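Local coordinates for protein putative Glycosidase (Bacteroides thetaiotaomicron, PDB 3R67) that is a putative glycosidase of unknown detailed function, probably with the five-bladed beta-propeller fold of its clan, at residues F17-G22 and P308-E313; N24-P29 and Y336-C341; D91-N96 and V346-Y351. All blocks are in the same frame, centred on the assembly; numbering follows the deposited sequence.

Contact 1: residues F17-G22 and P308-E313; sequences FQRPEG and PESDFE
Glu313 OE1 accepts three hydrogen bonds. One comes from Arg19 NH2 across the contact, at 2.8 Å from OE1. The others come from its own segment: Glu309 N lies 2.8 Å from Glu313 OE1, and Ser310 N lies 3.0 Å from the same oxygen. The Ser310 bond arrives from above the carboxylate plane, whereas Glu309 N sits almost in line with the C-O bond. Arg19 takes hold of the carboxylate side-on. Its NE completes the pair at 3.1 Å from Glu313 OE2, on the syn lone pair of that oxygen. The fit is not flat, because the guanidinium and carboxylate planes are turned 49° apart. The Arg19 chain is extended from CG to NE, which carries the charge across to the other loop. Glu309 treats the same guanidinium differently. Its CB lies over one face, 3.5 Å from Arg19 NH2, and its carboxylate stacks at 26° to the guanidinium. No N-H points at Glu309 OE1, which is 3.8 Å from Arg19 NH1, so this long salt bridge is a matter of charge alone. Water 1 accepts from Arg19 NH1 at 2.8 Å and gives a weak bond to Glu309. Arg19, Glu309 and Glu313 form a salt-bridge network. Ser310 is the N-cap of the helix, but its own hydroxyl makes no capping bond. Tyr339 OH of strand 334-341 holds Glu313 OE2. The contact thus ties a loop running beside strand 345-351 to the start of helix 311-314, at the protein surface.

Contact 2: residues N24-P29 and Y336-C341; sequences NPIVSP and YLYYGC
Ile26 CD1 meets the edge of the Tyr338 ring, near its plane, 3.6 Å from Tyr338 CD1. It is 3.8 Å from Tyr338 CE1, so the methyl sits against the CD1-CE1 edge. The two side chains cross at about a right angle. Ile26 reaches the ring with CG1 in the crowded position between the backbone N and the carbonyl carbon (chi1 63°). The second touch is looser. Asn24 ND2 stands 4.1 Å from Tyr339 OH, with the amide and ring planes 66° apart, and this is packing only. Each polar end has its firm partner in the next shell. Asn24 OD1 accepts from Val348 N, which pins the amide against strand 345-351. Tyr338 OH bonds to Gly92 O, which fixes the far end of the ring that Ile26 touches. Tyr339 OH bonds to Tyr306 OH, and the two tyrosine rings meet edge-to-face. A cis peptide bond precedes Pro25 and turns the chain between the two touching residues. Beyond it, Ile26 and Val27 both pair with Val346 through their backbones. This is a classic beta bulge. It lies where the N-terminal segment runs along the outer edge of the three-stranded sheet 323-331, 334-341 and 345-351. Such pairing of early chain with the last strand is consistent with the ring closure of a beta-propeller.

Contact 3: residues D91-N96 and V346-Y351; sequences DGLHFN and VAVAVY
Leu93 turns its CG away from its own carbonyl carbon (chi1 -56°), and its next torsion leaves CD1 extended (chi2 176°). The other branch, CD2, is therefore the one that faces Val350 and Val348. Leu93 CD2 lies 3.9 Å from Val350 CG2, and these two side chains cross at about a right angle. The valine offers that methyl because its CG1 takes the place anti to the backbone N. Leu93 CD2 is also 4.3 Å from Val348 CG1, a looser touch. The other methyl of this valine packs on the backbone: Val348 CG2 is 4.0 Å from Gly92 O. The contact between the segments is thus methyl packing, with one carbonyl oxygen, Gly92 O, which is hydrogen-bonded to Tyr338 OH. Asp91 shapes the loop that presents the leucine. Its OD1 accepts from Leu93 N at 2.8 Å, with the donor 57° out of the carboxylate plane. The same OD1 accepts from His94 N at 2.9 Å, through its syn lone pair. Both bonds tie the turn down just beside Leu93. Ser89 OG also bonds to Gly92 N and His94 O. Pro20 and Tyr336 also pack on Leu93. The loop is an Asx turn that extends into an Asx motif. It links strands 82-89 and 96-97 of one antiparallel sheet and lays their connection against the outer strand of another, which is consistent with two neighbouring blades of a beta-propeller.

How the contacts relate
Contact 1 lies at the surface, its centre about 19 Å from that of the chain, while contacts 2 and 3 are partly buried. The chemistry follows: charges and water in contact 1, mainly apolar touches in the other two. Contacts 2 and 3 share a sheet, since strands 334-341 and 345-351 are neighbours in it, and their centres are about 7 Å apart. The segments 17-22 and 24-29 both border strand 345-351, the first through the backbone pair Gln18 O with Val350 N. Contact 1 adds the start of helix 311-314, which also leans on strands 334-341 and 323-331, and contact 3 adds a loop from another sheet. All three therefore gather around the C-terminal strands.

Contact 1: residues F17-G22 and P308-E313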
ATOM      1  N   PHE A  17     -12.198  -5.268  12.003  1.00 13.67           N
ATOM      2  CA  PHE A  17     -10.752  -5.338  12.213  1.00 11.29           C
ATOM      3  C   PHE A  17     -10.458  -4.766  13.577  1.00 17.47           C
ATOM      4  O   PHE A  17     -10.828  -3.623  13.850  1.00 19.70           O
ATOM      5  CB  PHE A  17      -9.925  -4.645  11.121  1.00 11.45           C
ATOM      6  CG  PHE A  17      -9.761  -5.431   9.848  1.00 11.92           C
ATOM      7  CD1 PHE A  17      -8.798  -6.430   9.745  1.00 14.05           C
ATOM      8  CD2 PHE A  17     -10.533  -5.139   8.733  1.00 12.66           C
ATOM      9  CE1 PHE A  17      -8.654  -7.174   8.563  1.00 13.97           C
ATOM     10  CE2 PHE A  17     -10.363  -5.857   7.535  1.00 14.90           C
ATOM     11  CZ  PHE A  17      -9.430  -6.875   7.465  1.00 12.46           C
ATOM     12  N   GLN A  18      -9.838  -5.570  14.456  1.00 13.03           N
ATOM     13  CA  GLN A  18      -9.571  -5.186  15.840  1.00 13.30           C
ATOM     14  C   GLN A  18      -8.091  -5.189  16.160  1.00 16.88           C
ATOM     15  O   GLN A  18      -7.341  -6.044  15.673  1.00 15.88           O
ATOM     16  CB  GLN A  18     -10.287  -6.163  16.794  1.00 15.76           C
ATOM     17  CG  GLN A  18     -11.810  -6.249  16.606  1.00 32.28           C
ATOM     18  CD  GLN A  18     -12.541  -4.954  16.883  1.00 53.84           C
ATOM     19  OE1 GLN A  18     -12.174  -4.175  17.775  1.00 50.06           O
ATOM     20  NE2 GLN A  18     -13.639  -4.733  16.162  1.00 44.60           N
ATOM     21  N   ARG A  19      -7.673  -4.247  17.010  1.00 12.91           N
ATOM     22  CA  ARG A  19      -6.287  -4.129  17.465  1.00 11.92           C
ATOM     23  C   ARG A  19      -5.973  -5.252  18.461  1.00 15.72           C
ATOM     24  O   ARG A  19      -6.617  -5.323  19.509  1.00 16.64           O
ATOM     25  CB  ARG A  19      -6.034  -2.737  18.100  1.00 10.86           C
ATOM     26  CG  ARG A  19      -6.017  -1.597  17.107  1.00 14.31           C
ATOM     27  CD  ARG A  19      -6.320  -0.256  17.748  1.00 16.04           C
ATOM     28  NE  ARG A  19      -6.329   0.826  16.753  1.00 11.39           N
ATOM     29  CZ  ARG A  19      -7.374   1.167  16.004  1.00 21.12           C
ATOM     30  NH1 ARG A  19      -8.510   0.484  16.083  1.00 16.20           N
ATOM     31  NH2 ARG A  19      -7.277   2.171  15.139  1.00 13.55           N
ATOM     32  N   PRO A  20      -5.035  -6.175  18.142  1.00 13.28           N
ATOM     33  CA  PRO A  20      -4.677  -7.220  19.117  1.00 13.64           C
ATOM     34  C   PRO A  20      -3.951  -6.600  20.305  1.00 18.20           C
ATOM     35  O   PRO A  20      -3.139  -5.679  20.107  1.00 19.11           O
ATOM     36  CB  PRO A  20      -3.783  -8.163  18.316  1.00 14.91           C
ATOM     37  CG  PRO A  20      -3.194  -7.310  17.259  1.00 18.73           C
ATOM     38  CD  PRO A  20      -4.148  -6.213  16.957  1.00 14.20           C
ATOM     39  N   GLU A  21      -4.258  -7.065  21.524  1.00 13.02           N
ATOM     40  CA  GLU A  21      -3.744  -6.497  22.776  1.00 13.06           C
ATOM     41  C   GLU A  21      -2.240  -6.706  22.921  1.00 17.10           C
ATOM     42  O   GLU A  21      -1.729  -7.805  22.641  1.00 15.64           O
ATOM     43  CB  GLU A  21      -4.461  -7.093  24.011  1.00 15.13           C
ATOM     44  CG  GLU A  21      -5.963  -6.850  24.056  1.00 19.44           C
ATOM     45  CD  GLU A  21      -6.834  -7.611  23.073  1.00 29.36           C
ATOM     46  OE1 GLU A  21      -6.379  -8.654  22.545  1.00 11.99           O
ATOM     47  OE2 GLU A  21      -8.010  -7.212  22.906  1.00 21.40           O
ATOM     48  N   GLY A  22      -1.575  -5.621  23.341  1.00 13.45           N
ATOM     49  CA  GLY A  22      -0.148  -5.517  23.597  1.00 13.43           C
ATOM     50  C   GLY A  22       0.770  -5.829  22.441  1.00 18.43           C
ATOM     51  O   GLY A  22       1.938  -6.104  22.672  1.00 23.22           O
ATOM     52  N   PRO A 308      -7.825   6.491  13.227  1.00 17.11           N
ATOM     53  CA  PRO A 308      -6.753   6.611  14.229  1.00 17.70           C
ATOM     54  C   PRO A 308      -7.339   6.613  15.647  1.00 24.03           C
ATOM     55  O   PRO A 308      -8.268   7.366  15.936  1.00 23.76           O
ATOM     56  CB  PRO A 308      -6.084   7.945  13.861  1.00 19.32           C
ATOM     57  CG  PRO A 308      -6.408   8.149  12.418  1.00 21.98           C
ATOM     58  CD  PRO A 308      -7.830   7.670  12.334  1.00 18.03           C
ATOM     59  N   GLU A 309      -6.821   5.737  16.519  1.00 22.42           N
ATOM     60  CA  GLU A 309      -7.366   5.558  17.870  1.00 23.61           C
ATOM     61  C   GLU A 309      -6.262   5.552  18.938  1.00 29.18           C
ATOM     62  O   GLU A 309      -6.467   6.073  20.026  1.00 31.01           O
ATOM     63  CB  GLU A 309      -8.126   4.225  17.885  1.00 24.82           C
ATOM     64  CG  GLU A 309      -9.114   4.007  19.012  1.00 39.93           C
ATOM     65  CD  GLU A 309     -10.015   2.818  18.726  1.00 57.45           C
ATOM     66  OE1 GLU A 309     -10.857   2.888  17.792  1.00 37.04           O
ATOM     67  OE2 GLU A 309      -9.877   1.811  19.454  1.00 47.80           O
ATOM     68  N   SER A 310      -5.099   4.973  18.626  1.00 25.49           N
ATOM     69  CA  SER A 310      -3.957   4.916  19.536  1.00 26.45           C
ATOM     70  C   SER A 310      -3.111   6.183  19.418  1.00 31.12           C
ATOM     71  O   SER A 310      -3.220   6.890  18.421  1.00 28.88           O
ATOM     72  CB  SER A 310      -3.124   3.686  19.236  1.00 29.36           C
ATOM     73  OG  SER A 310      -3.945   2.538  19.380  1.00 43.35           O
ATOM     74  N   ASP A 311      -2.290   6.490  20.437  1.00 31.11           N
ATOM     75  CA  ASP A 311      -1.471   7.698  20.436  1.00 32.86           C
ATOM     76  C   ASP A 311      -0.547   7.773  19.230  1.00 35.77           C
ATOM     77  O   ASP A 311      -0.558   8.811  18.557  1.00 35.84           O
ATOM     78  CB  ASP A 311      -0.644   7.807  21.715  1.00 36.89           C
ATOM     79  CG  ASP A 311      -1.441   8.368  22.878  1.00 59.65           C
ATOM     80  OD1 ASP A 311      -2.642   8.701  22.680  1.00 62.73           O
ATOM     81  OD2 ASP A 311      -0.855   8.537  23.971  1.00 69.60           O
ATOM     82  N   PHE A 312       0.174   6.669  18.908  1.00 30.74           N
ATOM     83  CA  PHE A 312       1.086   6.599  17.760  1.00 29.21           C
ATOM     84  C   PHE A 312       0.303   6.687  16.418  1.00 32.35           C
ATOM     85  O   PHE A 312       0.894   7.065  15.402  1.00 34.48           O
ATOM     86  CB  PHE A 312       1.957   5.332  17.799  1.00 29.80           C
ATOM     87  CG  PHE A 312       1.213   4.041  18.027  1.00 30.80           C
ATOM     88  CD1 PHE A 312       0.938   3.594  19.316  1.00 33.38           C
ATOM     89  CD2 PHE A 312       0.812   3.250  16.952  1.00 31.34           C
ATOM     90  CE1 PHE A 312       0.261   2.389  19.523  1.00 33.08           C
ATOM     91  CE2 PHE A 312       0.102   2.064  17.164  1.00 32.50           C
ATOM     92  CZ  PHE A 312      -0.174   1.649  18.444  1.00 30.43           C
ATOM     93  N   GLU A 313      -1.009   6.432  16.425  1.00 25.57           N
ATOM     94  CA  GLU A 313      -1.829   6.530  15.212  1.00 24.47           C
ATOM     95  C   GLU A 313      -2.302   7.962  14.951  1.00 31.62           C
ATOM     96  O   GLU A 313      -2.350   8.387  13.797  1.00 31.66           O
ATOM     97  CB  GLU A 313      -3.055   5.607  15.298  1.00 24.83           C
ATOM     98  CG  GLU A 313      -2.723   4.123  15.317  1.00 26.32           C
ATOM     99  CD  GLU A 313      -3.889   3.210  15.629  1.00 25.88           C
ATOM    100  OE1 GLU A 313      -5.005   3.714  15.894  1.00 18.10           O
ATOM    101  OE2 GLU A 313      -3.667   1.982  15.683  1.00 20.02           O
TER
HETATM  102  O   HOH W   1     -10.564   1.722  14.669  1.00 13.78           O

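Contact 2: residues N24-P29 and Y336-C341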
ATOM      1  N   ASN A  24       0.905  -3.774  19.127  1.00 14.73           N
ATOM      2  CA  ASN A  24       1.309  -2.630  18.317  1.00 14.29           C
ATOM      3  C   ASN A  24       2.124  -1.584  19.108  1.00 20.47           C
ATOM      4  O   ASN A  24       1.855  -1.360  20.278  1.00 22.29           O
ATOM      5  CB  ASN A  24       0.075  -1.964  17.718  1.00 10.77           C
ATOM      6  CG  ASN A  24      -0.614  -2.854  16.724  1.00 18.94           C
ATOM      7  OD1 ASN A  24       0.036  -3.505  15.905  1.00 11.60           O
ATOM      8  ND2 ASN A  24      -1.943  -2.837  16.702  1.00 13.63           N
ATOM      9  N   PRO A  25       3.135  -0.933  18.471  1.00 17.52           N
ATOM     10  CA  PRO A  25       3.576  -1.102  17.062  1.00 14.84           C
ATOM     11  C   PRO A  25       4.360  -2.383  16.859  1.00 17.04           C
ATOM     12  O   PRO A  25       5.097  -2.824  17.726  1.00 18.13           O
ATOM     13  CB  PRO A  25       4.463   0.123  16.818  1.00 16.40           C
ATOM     14  CG  PRO A  25       4.999   0.486  18.166  1.00 21.41           C
ATOM     15  CD  PRO A  25       3.943   0.088  19.175  1.00 18.60           C
ATOM     16  N   ILE A  26       4.186  -2.985  15.704  1.00 12.11           N
ATOM     17  CA  ILE A  26       4.940  -4.179  15.363  1.00 11.11           C
ATOM     18  C   ILE A  26       6.341  -3.764  14.817  1.00 13.59           C
ATOM     19  O   ILE A  26       7.270  -4.547  14.926  1.00 15.68           O
ATOM     20  CB  ILE A  26       4.179  -5.106  14.376  1.00 13.21           C
ATOM     21  CG1 ILE A  26       3.905  -4.436  13.009  1.00 11.86           C
ATOM     22  CG2 ILE A  26       2.880  -5.600  15.015  1.00 14.62           C
ATOM     23  CD1 ILE A  26       3.716  -5.395  11.862  1.00 10.58           C
ATOM     24  N   VAL A  27       6.487  -2.561  14.228  1.00  8.44           N
ATOM     25  CA  VAL A  27       7.752  -2.033  13.694  1.00  8.61           C
ATOM     26  C   VAL A  27       7.865  -0.570  14.114  1.00 13.65           C
ATOM     27  O   VAL A  27       6.926   0.206  13.943  1.00 15.52           O
ATOM     28  CB  VAL A  27       7.937  -2.193  12.144  1.00 12.19           C
ATOM     29  CG1 VAL A  27       9.350  -1.770  11.714  1.00 13.16           C
ATOM     30  CG2 VAL A  27       7.682  -3.626  11.686  1.00 10.95           C
ATOM     31  N   SER A  28       9.017  -0.207  14.654  1.00 12.18           N
ATOM     32  CA  SER A  28       9.379   1.132  15.140  1.00 13.46           C
ATOM     33  C   SER A  28      10.757   1.502  14.627  1.00 19.27           C
ATOM     34  O   SER A  28      11.496   0.589  14.295  1.00 19.48           O
ATOM     35  CB  SER A  28       9.347   1.186  16.675  1.00 15.79           C
ATOM     36  OG  SER A  28       8.076   0.871  17.207  1.00 15.77           O
ATOM     37  N   PRO A  29      11.150   2.804  14.548  1.00 17.70           N
ATOM     38  CA  PRO A  29      12.508   3.124  14.099  1.00 17.78           C
ATOM     39  C   PRO A  29      13.593   2.522  15.015  1.00 23.42           C
ATOM     40  O   PRO A  29      13.401   2.387  16.225  1.00 24.51           O
ATOM     41  CB  PRO A  29      12.559   4.658  14.149  1.00 19.45           C
ATOM     42  CG  PRO A  29      11.205   5.097  14.257  1.00 23.29           C
ATOM     43  CD  PRO A  29      10.406   4.028  14.893  1.00 18.67           C
ATOM     44  N   TYR A 336      -5.131 -10.338   8.508  1.00 11.68           N
ATOM     45  CA  TYR A 336      -4.213  -9.415   9.181  1.00 11.25           C
ATOM     46  C   TYR A 336      -3.985  -8.215   8.290  1.00 13.45           C
ATOM     47  O   TYR A 336      -3.530  -8.364   7.161  1.00 14.02           O
ATOM     48  CB  TYR A 336      -2.884 -10.125   9.534  1.00 11.60           C
ATOM     49  CG  TYR A 336      -3.072 -11.227  10.551  1.00 13.31           C
ATOM     50  CD1 TYR A 336      -3.552 -12.478  10.174  1.00 15.49           C
ATOM     51  CD2 TYR A 336      -2.785 -11.016  11.894  1.00 14.14           C
ATOM     52  CE1 TYR A 336      -3.748 -13.487  11.106  1.00 15.32           C
ATOM     53  CE2 TYR A 336      -2.954 -12.029  12.832  1.00 16.09           C
ATOM     54  CZ  TYR A 336      -3.448 -13.262  12.435  1.00 22.34           C
ATOM     55  OH  TYR A 336      -3.652 -14.264  13.353  1.00 24.24           O
ATOM     56  N   LEU A 337      -4.356  -7.036   8.789  1.00  9.27           N
ATOM     57  CA  LEU A 337      -4.265  -5.756   8.078  1.00  7.70           C
ATOM     58  C   LEU A 337      -3.106  -4.949   8.653  1.00 11.58           C
ATOM     59  O   LEU A 337      -3.114  -4.628   9.847  1.00 11.19           O
ATOM     60  CB  LEU A 337      -5.618  -5.005   8.205  1.00  6.93           C
ATOM     61  CG  LEU A 337      -5.793  -3.699   7.406  1.00 11.48           C
ATOM     62  CD1 LEU A 337      -5.763  -3.960   5.903  1.00 11.27           C
ATOM     63  CD2 LEU A 337      -7.107  -3.041   7.742  1.00 14.28           C
ATOM     64  N   TYR A 338      -2.103  -4.649   7.812  1.00  7.35           N
ATOM     65  CA  TYR A 338      -0.903  -3.922   8.227  1.00  6.57           C
ATOM     66  C   TYR A 338      -0.980  -2.497   7.720  1.00 10.88           C
ATOM     67  O   TYR A 338      -1.407  -2.256   6.587  1.00 10.15           O
ATOM     68  CB  TYR A 338       0.371  -4.634   7.738  1.00  6.62           C
ATOM     69  CG  TYR A 338       0.456  -6.020   8.332  1.00  5.55           C
ATOM     70  CD1 TYR A 338       1.014  -6.229   9.586  1.00  6.17           C
ATOM     71  CD2 TYR A 338      -0.132  -7.106   7.694  1.00  7.04           C
ATOM     72  CE1 TYR A 338       1.060  -7.501  10.153  1.00  7.26           C
ATOM     73  CE2 TYR A 338      -0.075  -8.385   8.238  1.00  7.98           C
ATOM     74  CZ  TYR A 338       0.493  -8.574   9.481  1.00 12.79           C
ATOM     75  OH  TYR A 338       0.484  -9.828  10.040  1.00 14.15           O
ATOM     76  N   TYR A 339      -0.644  -1.543   8.602  1.00  6.72           N
ATOM     77  CA  TYR A 339      -0.821  -0.145   8.252  1.00  6.02           C
ATOM     78  C   TYR A 339       0.210   0.764   8.916  1.00  9.74           C
ATOM     79  O   TYR A 339       0.812   0.423   9.938  1.00  8.79           O
ATOM     80  CB  TYR A 339      -2.249   0.317   8.653  1.00  5.76           C
ATOM     81  CG  TYR A 339      -2.604   0.162  10.113  1.00  6.93           C
ATOM     82  CD1 TYR A 339      -3.159  -1.022  10.596  1.00  7.17           C
ATOM     83  CD2 TYR A 339      -2.475   1.228  10.999  1.00  8.58           C
ATOM     84  CE1 TYR A 339      -3.543  -1.155  11.933  1.00  4.06           C
ATOM     85  CE2 TYR A 339      -2.860   1.110  12.336  1.00 10.12           C
ATOM     86  CZ  TYR A 339      -3.393  -0.086  12.797  1.00 14.38           C
ATOM     87  OH  TYR A 339      -3.799  -0.194  14.102  1.00 11.44           O
ATOM     88  N   GLY A 340       0.370   1.934   8.311  1.00  9.18           N
ATOM     89  CA  GLY A 340       1.258   2.967   8.822  1.00 10.28           C
ATOM     90  C   GLY A 340       0.512   3.798   9.830  1.00 13.09           C
ATOM     91  O   GLY A 340      -0.673   4.077   9.639  1.00 11.35           O
ATOM     92  N   CYS A 341       1.203   4.193  10.904  1.00 11.14           N
ATOM     93  CA  CYS A 341       0.639   4.987  11.999  1.00 11.33           C
ATOM     94  C   CYS A 341       1.267   6.339  11.994  1.00 15.78           C
ATOM     95  O   CYS A 341       2.439   6.449  12.381  1.00 16.38           O
ATOM     96  CB  CYS A 341       0.856   4.289  13.342  1.00 11.42           C
ATOM     97  SG  CYS A 341       0.318   2.575  13.376  1.00 14.14           S
TER

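Contact 3: residues D91-N96 and V346-Y351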
ATOM      1  N   ASP A  91       3.149 -15.920  13.519  1.00 12.27           N
ATOM      2  CA  ASP A  91       1.723 -15.803  13.867  1.00 11.42           C
ATOM      3  C   ASP A  91       1.036 -14.558  13.236  1.00 14.68           C
ATOM      4  O   ASP A  91      -0.198 -14.496  13.206  1.00 16.76           O
ATOM      5  CB  ASP A  91       1.536 -15.750  15.399  1.00 12.70           C
ATOM      6  CG  ASP A  91       2.201 -14.606  16.163  1.00 13.89           C
ATOM      7  OD1 ASP A  91       2.835 -13.745  15.520  1.00 11.34           O
ATOM      8  OD2 ASP A  91       2.089 -14.580  17.411  1.00 20.47           O
ATOM      9  N   GLY A  92       1.818 -13.604  12.748  1.00  8.55           N
ATOM     10  CA  GLY A  92       1.280 -12.384  12.149  1.00  6.82           C
ATOM     11  C   GLY A  92       1.203 -11.230  13.131  1.00 12.02           C
ATOM     12  O   GLY A  92       0.810 -10.120  12.747  1.00 10.96           O
ATOM     13  N   LEU A  93       1.608 -11.473  14.410  1.00  8.90           N
ATOM     14  CA  LEU A  93       1.531 -10.491  15.495  1.00  8.98           C
ATOM     15  C   LEU A  93       2.909 -10.111  16.029  1.00 14.69           C
ATOM     16  O   LEU A  93       3.162  -8.920  16.236  1.00 14.83           O
ATOM     17  CB  LEU A  93       0.682 -11.036  16.658  1.00  9.82           C
ATOM     18  CG  LEU A  93      -0.753 -11.499  16.395  1.00 12.26           C
ATOM     19  CD1 LEU A  93      -1.365 -12.077  17.661  1.00 12.62           C
ATOM     20  CD2 LEU A  93      -1.614 -10.381  15.867  1.00 13.62           C
ATOM     21  N   HIS A  94       3.783 -11.109  16.290  1.00 11.00           N
ATOM     22  CA  HIS A  94       5.127 -10.837  16.790  1.00 10.90           C
ATOM     23  C   HIS A  94       6.139 -10.990  15.658  1.00 13.08           C
ATOM     24  O   HIS A  94       6.223 -12.034  15.023  1.00 12.45           O
ATOM     25  CB  HIS A  94       5.506 -11.722  17.982  1.00 12.82           C
ATOM     26  CG  HIS A  94       6.895 -11.416  18.464  1.00 15.87           C
ATOM     27  ND1 HIS A  94       7.160 -10.306  19.263  1.00 18.08           N
ATOM     28  CD2 HIS A  94       8.059 -12.044  18.192  1.00 16.78           C
ATOM     29  CE1 HIS A  94       8.471 -10.313  19.456  1.00 17.29           C
ATOM     30  NE2 HIS A  94       9.053 -11.339  18.834  1.00 17.08           N
ATOM     31  N   PHE A  95       6.904  -9.940  15.425  1.00 10.37           N
ATOM     32  CA  PHE A  95       7.831  -9.868  14.310  1.00 10.14           C
ATOM     33  C   PHE A  95       9.272  -9.735  14.712  1.00 14.69           C
ATOM     34  O   PHE A  95       9.592  -9.084  15.709  1.00 16.16           O
ATOM     35  CB  PHE A  95       7.469  -8.631  13.457  1.00 11.46           C
ATOM     36  CG  PHE A  95       6.259  -8.855  12.585  1.00 11.58           C
ATOM     37  CD1 PHE A  95       4.969  -8.737  13.107  1.00 13.38           C
ATOM     38  CD2 PHE A  95       6.405  -9.203  11.248  1.00 11.21           C
ATOM     39  CE1 PHE A  95       3.850  -8.993  12.307  1.00 13.64           C
ATOM     40  CE2 PHE A  95       5.286  -9.451  10.450  1.00 13.25           C
ATOM     41  CZ  PHE A  95       4.015  -9.341  10.981  1.00 10.78           C
ATOM     42  N   ASN A  96      10.149 -10.355  13.898  1.00 12.38           N
ATOM     43  CA  ASN A  96      11.608 -10.229  13.936  1.00 12.56           C
ATOM     44  C   ASN A  96      12.010  -9.430  12.722  1.00 17.05           C
ATOM     45  O   ASN A  96      11.223  -9.341  11.780  1.00 17.73           O
ATOM     46  CB  ASN A  96      12.331 -11.557  14.028  1.00 14.11           C
ATOM     47  CG  ASN A  96      12.240 -12.172  15.395  1.00 25.02           C
ATOM     48  OD1 ASN A  96      12.715 -11.608  16.393  1.00 23.29           O
ATOM     49  ND2 ASN A  96      11.685 -13.365  15.462  1.00 13.46           N
ATOM     50  N   VAL A 346       4.455   1.016  12.330  1.00 10.49           N
ATOM     51  CA  VAL A 346       3.723  -0.041  11.616  1.00  9.19           C
ATOM     52  C   VAL A 346       2.874  -0.746  12.648  1.00 11.29           C
ATOM     53  O   VAL A 346       3.369  -1.066  13.721  1.00  9.68           O
ATOM     54  CB  VAL A 346       4.611  -1.036  10.812  1.00 11.77           C
ATOM     55  CG1 VAL A 346       3.753  -2.087  10.097  1.00 11.18           C
ATOM     56  CG2 VAL A 346       5.492  -0.312   9.804  1.00 11.12           C
ATOM     57  N   ALA A 347       1.597  -0.973  12.340  1.00  8.35           N
ATOM     58  CA  ALA A 347       0.698  -1.674  13.264  1.00  6.89           C
ATOM     59  C   ALA A 347      -0.145  -2.699  12.499  1.00  9.22           C
ATOM     60  O   ALA A 347      -0.174  -2.695  11.267  1.00  5.67           O
ATOM     61  CB  ALA A 347      -0.191  -0.674  14.010  1.00  7.08           C
ATOM     62  N   VAL A 348      -0.799  -3.601  13.239  1.00  8.54           N
ATOM     63  CA  VAL A 348      -1.661  -4.644  12.684  1.00  8.02           C
ATOM     64  C   VAL A 348      -3.043  -4.594  13.390  1.00 13.38           C
ATOM     65  O   VAL A 348      -3.151  -4.229  14.565  1.00 12.50           O
ATOM     66  CB  VAL A 348      -0.995  -6.070  12.791  1.00 11.69           C
ATOM     67  CG1 VAL A 348      -0.734  -6.491  14.244  1.00 11.94           C
ATOM     68  CG2 VAL A 348      -1.809  -7.140  12.058  1.00 11.20           C
ATOM     69  N   ALA A 349      -4.088  -4.918  12.619  1.00 11.43           N
ATOM     70  CA  ALA A 349      -5.476  -5.140  13.019  1.00 11.27           C
ATOM     71  C   ALA A 349      -5.879  -6.532  12.527  1.00 16.01           C
ATOM     72  O   ALA A 349      -5.390  -6.968  11.480  1.00 12.76           O
ATOM     73  CB  ALA A 349      -6.395  -4.049  12.486  1.00 11.31           C
ATOM     74  N   VAL A 350      -6.702  -7.257  13.298  1.00 15.31           N
ATOM     75  CA  VAL A 350      -7.084  -8.633  12.958  1.00 15.27           C
ATOM     76  C   VAL A 350      -8.583  -8.723  12.772  1.00 19.19           C
ATOM     77  O   VAL A 350      -9.358  -8.187  13.573  1.00 18.62           O
ATOM     78  CB  VAL A 350      -6.608  -9.658  14.042  1.00 20.44           C
ATOM     79  CG1 VAL A 350      -6.897 -11.103  13.619  1.00 20.37           C
ATOM     80  CG2 VAL A 350      -5.114  -9.490  14.367  1.00 19.55           C
ATOM     81  N   TYR A 351      -8.984  -9.413  11.695  1.00 15.48           N
ATOM     82  CA  TYR A 351     -10.368  -9.702  11.373  1.00 14.19           C
ATOM     83  C   TYR A 351     -10.546 -11.210  11.318  1.00 17.75           C
ATOM     84  O   TYR A 351      -9.923 -11.884  10.487  1.00 17.33           O
ATOM     85  CB  TYR A 351     -10.792  -9.017  10.064  1.00 14.52           C
ATOM     86  CG  TYR A 351     -12.057  -9.538   9.429  1.00 17.45           C
ATOM     87  CD1 TYR A 351     -13.288  -9.407  10.068  1.00 20.57           C
ATOM     88  CD2 TYR A 351     -12.041 -10.087   8.152  1.00 18.41           C
ATOM     89  CE1 TYR A 351     -14.460  -9.898   9.492  1.00 21.32           C
ATOM     90  CE2 TYR A 351     -13.210 -10.556   7.550  1.00 20.48           C
ATOM     91  CZ  TYR A 351     -14.421 -10.454   8.227  1.00 28.80           C
ATOM     92  OH  TYR A 351     -15.587 -10.916   7.671  1.00 34.38           O
TER